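Local coordinates for protein glycerate dehydrogenase (Bacillus sp. 5mfcol3.1, PDB 6P2I) that reduces acyclic imino acids to amino acids, probably with NADPH as hydride donor, and binds NADP and D-arginine, at residues M1-T10 against L42-T53; E88-Q96 against Y297-I306. All coordinates share one frame; numbering follows the deposited sequence.

Contact 1: residues M1-T10 against L42-T53; sequences MKITYIDKPT and LSSTDIAIVEWT. With DAR (D-arginine), chain D.
E51 OE2 is gripped by two donors from the segment 1-10. The hydroxyl of Y5 gives it a bond of 2.7 Å (OH to OE2), and the amide N of T10 reaches it from the opposite face of the carboxylate plane. The other oxygen, E51 OE1, takes the T10 hydroxyl at 2.6 Å (OG1 to OE1) on its syn side. It also takes NH2 of the bound D-arginine at 2.9 Å (NH2 to OE1), nearly straight at 169°. The E51 chain is fully extended, with CG anti to the backbone N (chi1 177°), which sets one carboxylate oxygen at the Y5 hydroxyl and the other at the ligand. The Y5 ring is sandwiched between P9 CG, over the centre of one face, and I49 CG2, which makes a CH-pi contact nearer the rim of the other.

Two residues after Y5, D7 binds the loop that follows strand 47-50. Its OD1 accepts from E51 N on the syn lone pair. Its OD2 takes W52 N from above the carboxylate plane and T53 OG1 at 2.7 Å (OG1 to OD2). W52 NE1 donates a hydrogen bond to K8 O at 2.7 Å, with that oxygen close to the ring plane.

Strands 2-5 and 47-50 run parallel, 11° apart, as neighbours in a five-stranded sheet of order 2-1-3-4-5. This is consistent with the flavodoxin-like substrate-binding domain of D-2-hydroxyacid dehydrogenases, and E51 sits just beyond the C-terminal end of its strand. K2 O accepts from both D46 N and I47 N. I3, I47 and I49 pack on one face of the sheet.

E51 therefore offers a carboxylate already fixed by protein donors to the guanidinium end of D-arginine. This pairing would probably favour a cationic side chain in the substrate or product.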
loop_
_atom_site.group_PDB
_atom_site.type_symbol
_atom_site.label_atom_id
_atom_site.label_comp_id
_atom_site.label_asym_id
_atom_site.label_seq_id
_atom_site.Cartn_x
_atom_site.Cartn_y
_atom_site.Cartn_z
ATOM N N MET A 1 7.480 28.676 -36.862
ATOM C CA MET A 1 7.582 27.833 -35.668
ATOM C C MET A 1 6.678 26.614 -35.770
ATOM O O MET A 1 5.452 26.718 -35.700
ATOM C CB MET A 1 7.239 28.624 -34.399
ATOM C CG MET A 1 7.402 27.868 -33.085
ATOM S SD MET A 1 9.074 27.237 -32.780
ATOM C CE MET A 1 10.059 28.709 -32.993
ATOM N N LYS A 2 7.307 25.455 -35.920
ATOM C CA LYS A 2 6.631 24.172 -35.967
ATOM C C LYS A 2 6.971 23.376 -34.715
ATOM O O LYS A 2 8.133 23.322 -34.303
ATOM C CB LYS A 2 7.050 23.384 -37.209
ATOM C CG LYS A 2 6.454 21.985 -37.296
ATOM C CD LYS A 2 5.498 21.864 -38.471
ATOM C CE LYS A 2 5.462 20.447 -39.033
ATOM N NZ LYS A 2 5.129 19.438 -37.999
ATOM N N ILE A 3 5.952 22.766 -34.116
ATOM C CA ILE A 3 6.087 21.936 -32.925
ATOM C C ILE A 3 5.490 20.578 -33.259
ATOM O O ILE A 3 4.375 20.504 -33.788
ATOM C CB ILE A 3 5.371 22.574 -31.721
ATOM C CG1 ILE A 3 5.877 24.003 -31.523
ATOM C CG2 ILE A 3 5.542 21.710 -30.448
ATOM C CD1 ILE A 3 4.901 24.908 -30.812
ATOM N N THR A 4 6.237 19.511 -32.991
ATOM C CA THR A 4 5.816 18.173 -33.395
ATOM C C THR A 4 5.967 17.197 -32.241
ATOM O O THR A 4 7.076 16.991 -31.740
ATOM C CB THR A 4 6.623 17.671 -34.589
ATOM O OG1 THR A 4 6.493 18.596 -35.671
ATOM C CG2 THR A 4 6.094 16.313 -35.031
ATOM N N TYR A 5 4.855 16.590 -31.839
ATOM C CA TYR A 5 4.874 15.442 -30.934
ATOM C C TYR A 5 5.100 14.232 -31.836
ATOM O O TYR A 5 4.203 13.817 -32.580
ATOM C CB TYR A 5 3.567 15.377 -30.150
ATOM C CG TYR A 5 3.590 14.638 -28.813
ATOM C CD1 TYR A 5 4.043 13.329 -28.723
ATOM C CD2 TYR A 5 3.128 15.248 -27.657
ATOM C CE1 TYR A 5 4.042 12.633 -27.501
ATOM C CE2 TYR A 5 3.127 14.567 -26.429
ATOM C CZ TYR A 5 3.587 13.263 -26.365
ATOM O OH TYR A 5 3.575 12.584 -25.160
ATOM N N ILE A 6 6.322 13.688 -31.822
ATOM C CA ILE A 6 6.731 12.784 -32.898
ATOM C C ILE A 6 6.253 11.351 -32.735
ATOM O O ILE A 6 6.404 10.560 -33.672
ATOM C CB ILE A 6 8.262 12.761 -33.074
ATOM C CG1 ILE A 6 8.942 12.060 -31.894
ATOM C CG2 ILE A 6 8.794 14.175 -33.320
ATOM C CD1 ILE A 6 10.426 11.750 -32.157
ATOM N N ASP A 7 5.686 10.977 -31.585
ATOM C CA ASP A 7 5.215 9.610 -31.404
ATOM C C ASP A 7 3.993 9.625 -30.490
ATOM O O ASP A 7 3.608 10.666 -29.958
ATOM C CB ASP A 7 6.330 8.671 -30.887
ATOM C CG ASP A 7 7.088 9.229 -29.672
ATOM O OD1 ASP A 7 6.593 10.160 -29.015
ATOM O OD2 ASP A 7 8.207 8.729 -29.395
ATOM N N LYS A 8 3.358 8.459 -30.345
ATOM C CA LYS A 8 1.992 8.356 -29.824
ATOM C C LYS A 8 1.871 8.836 -28.383
ATOM O O LYS A 8 2.417 8.204 -27.468
ATOM C CB LYS A 8 1.505 6.907 -29.926
ATOM C CG LYS A 8 0.056 6.692 -29.538
ATOM C CD LYS A 8 -0.414 5.307 -29.961
ATOM C CE LYS A 8 0.116 4.226 -29.028
ATOM N NZ LYS A 8 -0.842 3.873 -27.937
ATOM N N PRO A 9 1.160 9.931 -28.128
ATOM C CA PRO A 9 1.051 10.411 -26.747
ATOM C C PRO A 9 0.160 9.496 -25.925
ATOM O O PRO A 9 -0.893 9.044 -26.386
ATOM C CB PRO A 9 0.427 11.807 -26.882
ATOM C CG PRO A 9 0.509 12.147 -28.363
ATOM C CD PRO A 9 0.516 10.839 -29.094
ATOM N N THR A 10 0.592 9.231 -24.695
ATOM C CA THR A 10 -0.315 8.593 -23.749
ATOM C C THR A 10 -1.493 9.501 -23.454
ATOM O O THR A 10 -2.649 9.052 -23.421
ATOM C CB THR A 10 0.419 8.260 -22.462
ATOM O OG1 THR A 10 1.339 7.194 -22.712
ATOM C CG2 THR A 10 -0.597 7.843 -21.382
ATOM N N LEU A 42 11.832 14.722 -36.899
ATOM C CA LEU A 42 12.716 15.604 -36.145
ATOM C C LEU A 42 13.307 16.694 -37.031
ATOM O O LEU A 42 13.516 17.820 -36.566
ATOM C CB LEU A 42 13.825 14.786 -35.480
ATOM C CG LEU A 42 13.312 13.918 -34.320
ATOM C CD1 LEU A 42 14.305 12.799 -33.992
ATOM C CD2 LEU A 42 13.001 14.750 -33.072
ATOM N N SER A 43 13.571 16.389 -38.297
ATOM C CA SER A 43 14.177 17.362 -39.198
ATOM C C SER A 43 13.169 18.303 -39.849
ATOM O O SER A 43 13.582 19.228 -40.563
ATOM C CB SER A 43 14.968 16.640 -40.294
ATOM O OG SER A 43 15.992 15.837 -39.737
ATOM N N SER A 44 11.873 18.101 -39.618
ATOM C CA SER A 44 10.835 18.921 -40.226
ATOM C C SER A 44 10.193 19.871 -39.224
ATOM O O SER A 44 9.138 20.449 -39.506
ATOM C CB SER A 44 9.779 18.028 -40.875
ATOM O OG SER A 44 10.376 17.176 -41.843
ATOM N N THR A 45 10.814 20.051 -38.061
ATOM C CA THR A 45 10.206 20.792 -36.975
ATOM C C THR A 45 11.268 21.643 -36.291
ATOM O O THR A 45 12.472 21.398 -36.413
ATOM C CB THR A 45 9.520 19.827 -35.990
ATOM O OG1 THR A 45 8.608 20.548 -35.152
ATOM C CG2 THR A 45 10.539 19.087 -35.116
ATOM N N ASP A 46 10.805 22.662 -35.572
ATOM C CA ASP A 46 11.707 23.494 -34.795
ATOM C C ASP A 46 11.772 23.060 -33.339
ATOM O O ASP A 46 12.860 23.019 -32.755
ATOM C CB ASP A 46 11.271 24.954 -34.891
ATOM C CG ASP A 46 11.145 25.414 -36.319
ATOM O OD1 ASP A 46 12.184 25.467 -37.018
ATOM O OD2 ASP A 46 10.001 25.674 -36.756
ATOM N N ILE A 47 10.623 22.717 -32.753
ATOM C CA ILE A 47 10.534 22.083 -31.443
ATOM C C ILE A 47 9.967 20.688 -31.646
ATOM O O ILE A 47 9.016 20.508 -32.415
ATOM C CB ILE A 47 9.642 22.891 -30.478
ATOM C CG1 ILE A 47 10.186 24.312 -30.306
ATOM C CG2 ILE A 47 9.498 22.162 -29.142
ATOM C CD1 ILE A 47 9.263 25.212 -29.490
ATOM N N ALA A 48 10.567 19.698 -30.987
ATOM C CA ALA A 48 10.054 18.335 -31.018
ATOM C C ALA A 48 9.723 17.890 -29.603
ATOM O O ALA A 48 10.379 18.305 -28.648
ATOM C CB ALA A 48 11.057 17.355 -31.629
ATOM N N ILE A 49 8.703 17.038 -29.493
ATOM C CA ILE A 49 8.305 16.397 -28.237
ATOM C C ILE A 49 8.363 14.894 -28.462
ATOM O O ILE A 49 7.887 14.399 -29.489
ATOM C CB ILE A 49 6.893 16.811 -27.800
ATOM C CG1 ILE A 49 6.760 18.335 -27.757
ATOM C CG2 ILE A 49 6.558 16.177 -26.418
ATOM C CD1 ILE A 49 5.336 18.821 -27.914
ATOM N N VAL A 50 8.934 14.161 -27.511
ATOM C CA VAL A 50 9.136 12.732 -27.696
ATOM C C VAL A 50 8.712 11.994 -26.430
ATOM O O VAL A 50 8.903 12.492 -25.313
ATOM C CB VAL A 50 10.603 12.422 -28.068
ATOM C CG1 VAL A 50 11.555 12.844 -26.941
ATOM C CG2 VAL A 50 10.773 10.954 -28.415
ATOM N N GLU A 51 8.110 10.819 -26.611
ATOM C CA GLU A 51 7.685 9.984 -25.483
ATOM C C GLU A 51 8.299 8.594 -25.488
ATOM O O GLU A 51 8.593 8.043 -24.414
ATOM C CB GLU A 51 6.155 9.850 -25.457
ATOM C CG GLU A 51 5.672 8.927 -24.325
ATOM C CD GLU A 51 4.195 9.021 -24.021
ATOM O OE1 GLU A 51 3.714 8.182 -23.224
ATOM O OE2 GLU A 51 3.515 9.916 -24.553
ATOM N N TRP A 52 8.511 8.006 -26.670
ATOM C CA TRP A 52 8.865 6.596 -26.786
ATOM C C TRP A 52 10.128 6.332 -27.580
ATOM O O TRP A 52 10.719 5.259 -27.424
ATOM C CB TRP A 52 7.741 5.810 -27.479
ATOM C CG TRP A 52 6.400 5.946 -26.847
ATOM C CD1 TRP A 52 5.398 6.811 -27.202
ATOM C CD2 TRP A 52 5.906 5.187 -25.742
ATOM N NE1 TRP A 52 4.306 6.620 -26.384
ATOM C CE2 TRP A 52 4.599 5.633 -25.477
ATOM C CE3 TRP A 52 6.452 4.170 -24.946
ATOM C CZ2 TRP A 52 3.819 5.099 -24.444
ATOM C CZ3 TRP A 52 5.679 3.635 -23.926
ATOM C CH2 TRP A 52 4.374 4.098 -23.688
ATOM N N THR A 53 10.538 7.241 -28.450
ATOM C CA THR A 53 11.468 6.902 -29.511
ATOM C C THR A 53 12.898 7.186 -29.090
ATOM O O THR A 53 13.221 8.305 -28.685
ATOM C CB THR A 53 11.111 7.686 -30.774
ATOM O OG1 THR A 53 9.772 7.352 -31.140
ATOM C CG2 THR A 53 12.064 7.362 -31.920
HETATM N N DAR D . 9.650 6.622 -17.457
HETATM C CA DAR D . 8.853 7.522 -16.623
HETATM C CB DAR D . 7.355 7.418 -16.952
HETATM C CG DAR D . 7.012 7.834 -18.385
HETATM C CD DAR D . 5.522 8.121 -18.550
HETATM N NE DAR D . 5.116 8.644 -19.854
HETATM C CZ DAR D . 4.529 9.840 -19.962
HETATM N NH1 DAR D . 4.706 10.766 -19.014
HETATM N NH2 DAR D . 3.761 10.131 -21.013
HETATM C C DAR D . 9.377 8.944 -16.719
HETATM O O DAR D . 8.637 9.939 -16.590
HETATM O OXT DAR D . 10.582 9.087 -16.918
#

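Contact 2: residues E88-Q96 against Y297-I306; sequences EIMVSNCPQ and YLAQKPVNVI
Three direct hydrogen bonds join the segments. I306 N meets V91 O at 2.7 Å (N to O), nearly straight at 172°. N93 N reaches N304 O at a longer 3.3 Å (N to O). These two bonds flank a single bridge between S92 and V305. The hydroxyl of S92 adds a bond to V303 O at 2.7 Å (OG to O), and Y68 OH is also bonded to this hydroxyl. A water extends the pairing, accepting from V91 N and donating to I306 O at 2.6 Å (water O to I306 O).

Apolar contacts gather round M90. It has CG anti to its own amide N (chi1 -165°) and a bend at chi3, which turns its methyl onto P302. M90 CE touches P302 CG at 3.6 Å. M90 SD lies at the edge of the Y297 ring in a Met-aromatic contact, 4.0 Å from CD1. V305 CG1 meets CG of M90.

Two further contacts pack on polar groups. I306 CD1 rests against the amide group of N93, whose ND2 is bonded to T74 O. The N304 amide packs against the P95 ring, with N304 OD1 3.3 Å from P95 CG, while its ND2 is bonded to N293. With an alanine in place of N304, N293 would probably lose that amide partner and one side of P95, a residue that touches NADP, would be uncovered.

Strand 90-92 is an outer strand of the five-stranded parallel sheet, with strand 68-71 as its neighbour on the inner side. Y297, in the last turn of helix 280-298, stacks on Y68 of that neighbour. A Schellman motif at Q300 ends the helix, and the chain then returns as residues 302-306 alongside strand 90-92, bringing the C-terminal tail against the sheet.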
loop_
_atom_site.group_PDB
_atom_site.type_symbol
_atom_site.label_atom_id
_atom_site.label_comp_id
_atom_site.label_asym_id
_atom_site.label_seq_id
_atom_site.Cartn_x
_atom_site.Cartn_y
_atom_site.Cartn_z
ATOM N N GLU A 88 24.118 21.371 -31.068
ATOM C CA GLU A 88 23.441 22.632 -30.756
ATOM C C GLU A 88 21.922 22.472 -30.710
ATOM O O GLU A 88 21.174 23.352 -31.139
ATOM C CB GLU A 88 23.850 23.729 -31.742
ATOM C CG GLU A 88 25.270 24.245 -31.532
ATOM C CD GLU A 88 25.769 25.094 -32.689
ATOM O OE1 GLU A 88 26.922 24.887 -33.126
ATOM O OE2 GLU A 88 25.010 25.965 -33.165
ATOM N N ILE A 89 21.459 21.344 -30.176
ATOM C CA ILE A 89 20.037 21.102 -29.957
ATOM C C ILE A 89 19.807 21.040 -28.456
ATOM O O ILE A 89 20.398 20.201 -27.764
ATOM C CB ILE A 89 19.556 19.816 -30.646
ATOM C CG1 ILE A 89 19.792 19.917 -32.159
ATOM C CG2 ILE A 89 18.091 19.560 -30.314
ATOM C CD1 ILE A 89 19.369 18.685 -32.926
ATOM N N MET A 90 18.952 21.928 -27.961
ATOM C CA MET A 90 18.661 22.026 -26.538
ATOM C C MET A 90 17.608 20.995 -26.150
ATOM O O MET A 90 16.750 20.624 -26.956
ATOM C CB MET A 90 18.213 23.459 -26.224
ATOM C CG MET A 90 18.185 23.884 -24.764
ATOM S SD MET A 90 17.143 25.357 -24.569
ATOM C CE MET A 90 18.431 26.598 -24.533
ATOM N N VAL A 91 17.706 20.494 -24.913
ATOM C CA VAL A 91 16.843 19.428 -24.411
ATOM C C VAL A 91 16.279 19.837 -23.062
ATOM O O VAL A 91 17.028 20.277 -22.184
ATOM C CB VAL A 91 17.595 18.094 -24.248
ATOM C CG1 VAL A 91 16.623 16.980 -23.833
ATOM C CG2 VAL A 91 18.332 17.747 -25.498
ATOM N N SER A 92 14.971 19.658 -22.893
ATOM C CA SER A 92 14.307 19.777 -21.600
ATOM C C SER A 92 13.535 18.499 -21.328
ATOM O O SER A 92 13.102 17.813 -22.255
ATOM C CB SER A 92 13.311 20.962 -21.553
ATOM O OG SER A 92 13.953 22.222 -21.580
ATOM N N ASN A 93 13.327 18.194 -20.042
ATOM C CA ASN A 93 12.392 17.142 -19.676
ATOM C C ASN A 93 11.182 17.764 -18.985
ATOM O O ASN A 93 11.054 18.989 -18.892
ATOM C CB ASN A 93 13.075 16.076 -18.808
ATOM C CG ASN A 93 13.491 16.589 -17.434
ATOM O OD1 ASN A 93 13.548 17.795 -17.178
ATOM N ND2 ASN A 93 13.815 15.658 -16.550
ATOM N N CYS A 94 10.282 16.901 -18.513
ATOM C CA CYS A 94 9.190 17.307 -17.639
ATOM C C CYS A 94 9.527 16.725 -16.275
ATOM O O CYS A 94 9.413 15.506 -16.070
ATOM C CB CYS A 94 7.834 16.803 -18.146
ATOM S SG CYS A 94 7.409 17.558 -19.763
ATOM N N PRO A 95 9.987 17.541 -15.339
ATOM C CA PRO A 95 10.786 17.017 -14.225
ATOM C C PRO A 95 10.030 16.584 -12.986
ATOM O O PRO A 95 10.614 15.856 -12.181
ATOM C CB PRO A 95 11.689 18.201 -13.875
ATOM C CG PRO A 95 10.874 19.401 -14.226
ATOM C CD PRO A 95 10.081 19.011 -15.449
ATOM N N GLN A 96 8.804 17.057 -12.763
ATOM C CA GLN A 96 8.168 16.801 -11.466
ATOM C C GLN A 96 6.753 16.248 -11.541
ATOM O O GLN A 96 6.176 15.940 -10.492
ATOM C CB GLN A 96 8.154 18.086 -10.621
ATOM C CG GLN A 96 9.511 18.738 -10.455
ATOM C CD GLN A 96 9.553 19.736 -9.311
ATOM O OE1 GLN A 96 8.729 19.688 -8.391
ATOM N NE2 GLN A 96 10.528 20.637 -9.352
ATOM N N TYR A 297 10.715 28.545 -23.497
ATOM C CA TYR A 297 11.672 28.549 -24.595
ATOM C C TYR A 297 11.386 29.692 -25.555
ATOM O O TYR A 297 12.304 30.403 -25.983
ATOM C CB TYR A 297 11.622 27.210 -25.325
ATOM C CG TYR A 297 12.520 27.123 -26.523
ATOM C CD1 TYR A 297 13.857 26.770 -26.394
ATOM C CD2 TYR A 297 12.030 27.384 -27.801
ATOM C CE1 TYR A 297 14.684 26.685 -27.514
ATOM C CE2 TYR A 297 12.847 27.308 -28.905
ATOM C CZ TYR A 297 14.173 26.956 -28.759
ATOM O OH TYR A 297 14.986 26.874 -29.878
ATOM N N LEU A 298 10.114 29.899 -25.883
ATOM C CA LEU A 298 9.775 30.994 -26.780
ATOM C C LEU A 298 10.066 32.347 -26.147
ATOM O O LEU A 298 10.358 33.315 -26.866
ATOM C CB LEU A 298 8.315 30.871 -27.208
ATOM C CG LEU A 298 8.152 29.647 -28.124
ATOM C CD1 LEU A 298 6.702 29.402 -28.513
ATOM C CD2 LEU A 298 9.022 29.811 -29.371
ATOM N N ALA A 299 10.016 32.429 -24.818
ATOM C CA ALA A 299 10.373 33.639 -24.090
ATOM C C ALA A 299 11.880 33.838 -23.973
ATOM O O ALA A 299 12.309 34.825 -23.364
ATOM C CB ALA A 299 9.744 33.612 -22.688
ATOM N N GLN A 300 12.680 32.933 -24.546
ATOM C CA GLN A 300 14.143 32.957 -24.446
ATOM C C GLN A 300 14.610 32.858 -22.997
ATOM O O GLN A 300 15.657 33.392 -22.627
ATOM C CB GLN A 300 14.758 34.193 -25.116
ATOM C CG GLN A 300 14.252 34.492 -26.519
ATOM C CD GLN A 300 14.668 35.871 -26.977
ATOM O OE1 GLN A 300 13.976 36.856 -26.718
ATOM N NE2 GLN A 300 15.807 35.951 -27.661
ATOM N N LYS A 301 13.835 32.176 -22.162
ATOM C CA LYS A 301 14.224 31.877 -20.788
ATOM C C LYS A 301 13.879 30.417 -20.530
ATOM O O LYS A 301 12.991 30.105 -19.727
ATOM C CB LYS A 301 13.530 32.809 -19.794
ATOM C CG LYS A 301 13.979 34.263 -19.868
ATOM C CD LYS A 301 13.393 35.085 -18.723
ATOM C CE LYS A 301 13.665 34.424 -17.373
ATOM N NZ LYS A 301 13.829 35.416 -16.267
ATOM N N PRO A 302 14.564 29.497 -21.206
ATOM C CA PRO A 302 14.170 28.083 -21.142
ATOM C C PRO A 302 14.313 27.532 -19.735
ATOM O O PRO A 302 15.167 27.966 -18.956
ATOM C CB PRO A 302 15.147 27.390 -22.100
ATOM C CG PRO A 302 15.853 28.494 -22.836
ATOM C CD PRO A 302 15.807 29.695 -21.969
ATOM N N VAL A 303 13.467 26.551 -19.419
ATOM C CA VAL A 303 13.478 25.897 -18.118
ATOM C C VAL A 303 13.664 24.397 -18.312
ATOM O O VAL A 303 13.531 23.863 -19.418
ATOM C CB VAL A 303 12.197 26.181 -17.307
ATOM C CG1 VAL A 303 12.099 27.673 -16.987
ATOM C CG2 VAL A 303 10.971 25.692 -18.059
ATOM N N ASN A 304 14.008 23.723 -17.211
ATOM C CA ASN A 304 14.160 22.265 -17.180
ATOM C C ASN A 304 15.177 21.771 -18.208
ATOM O O ASN A 304 15.057 20.658 -18.734
ATOM C CB ASN A 304 12.810 21.568 -17.380
ATOM C CG ASN A 304 11.750 22.068 -16.409
ATOM O OD1 ASN A 304 12.027 22.274 -15.227
ATOM N ND2 ASN A 304 10.540 22.273 -16.908
ATOM N N VAL A 305 16.209 22.568 -18.463
ATOM C CA VAL A 305 17.196 22.238 -19.486
ATOM C C VAL A 305 18.117 21.144 -18.967
ATOM O O VAL A 305 18.638 21.227 -17.848
ATOM C CB VAL A 305 17.986 23.489 -19.902
ATOM C CG1 VAL A 305 19.038 23.135 -20.952
ATOM C CG2 VAL A 305 17.037 24.545 -20.473
ATOM N N ILE A 306 18.319 20.112 -19.780
ATOM C CA ILE A 306 19.223 19.020 -19.446
ATOM C C ILE A 306 20.607 19.371 -19.968
ATOM O O ILE A 306 20.775 19.653 -21.160
ATOM C CB ILE A 306 18.728 17.691 -20.042
ATOM C CG1 ILE A 306 17.274 17.435 -19.652
ATOM C CG2 ILE A 306 19.626 16.543 -19.611
ATOM C CD1 ILE A 306 17.036 17.418 -18.161
HETATM O O HOH W 1 20.238 20.933 -23.415
#

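Overall arrangement
Contacts 1 and 2 involve different strands of one five-stranded parallel sheet. Strand 68-71 lies between 47-50 of contact 1 and 90-92 of contact 2. Their centres lie about 14 Å apart. They touch through the end of helix 280-298: I47 CD1 packs on Y297 CD2 at 3.9 Å, and M1 CE on L298 CD2 at 3.9 Å. Both lead toward the ligands. In contact 1, E51 binds D-arginine, and its side chain is about 10 Å from NADP. In contact 2, the P95 side chain is about 6 Å from NADP and that of N93 about 7 Å from D-arginine. The two contacts thus approach the ligand site from separate loops of the same domain.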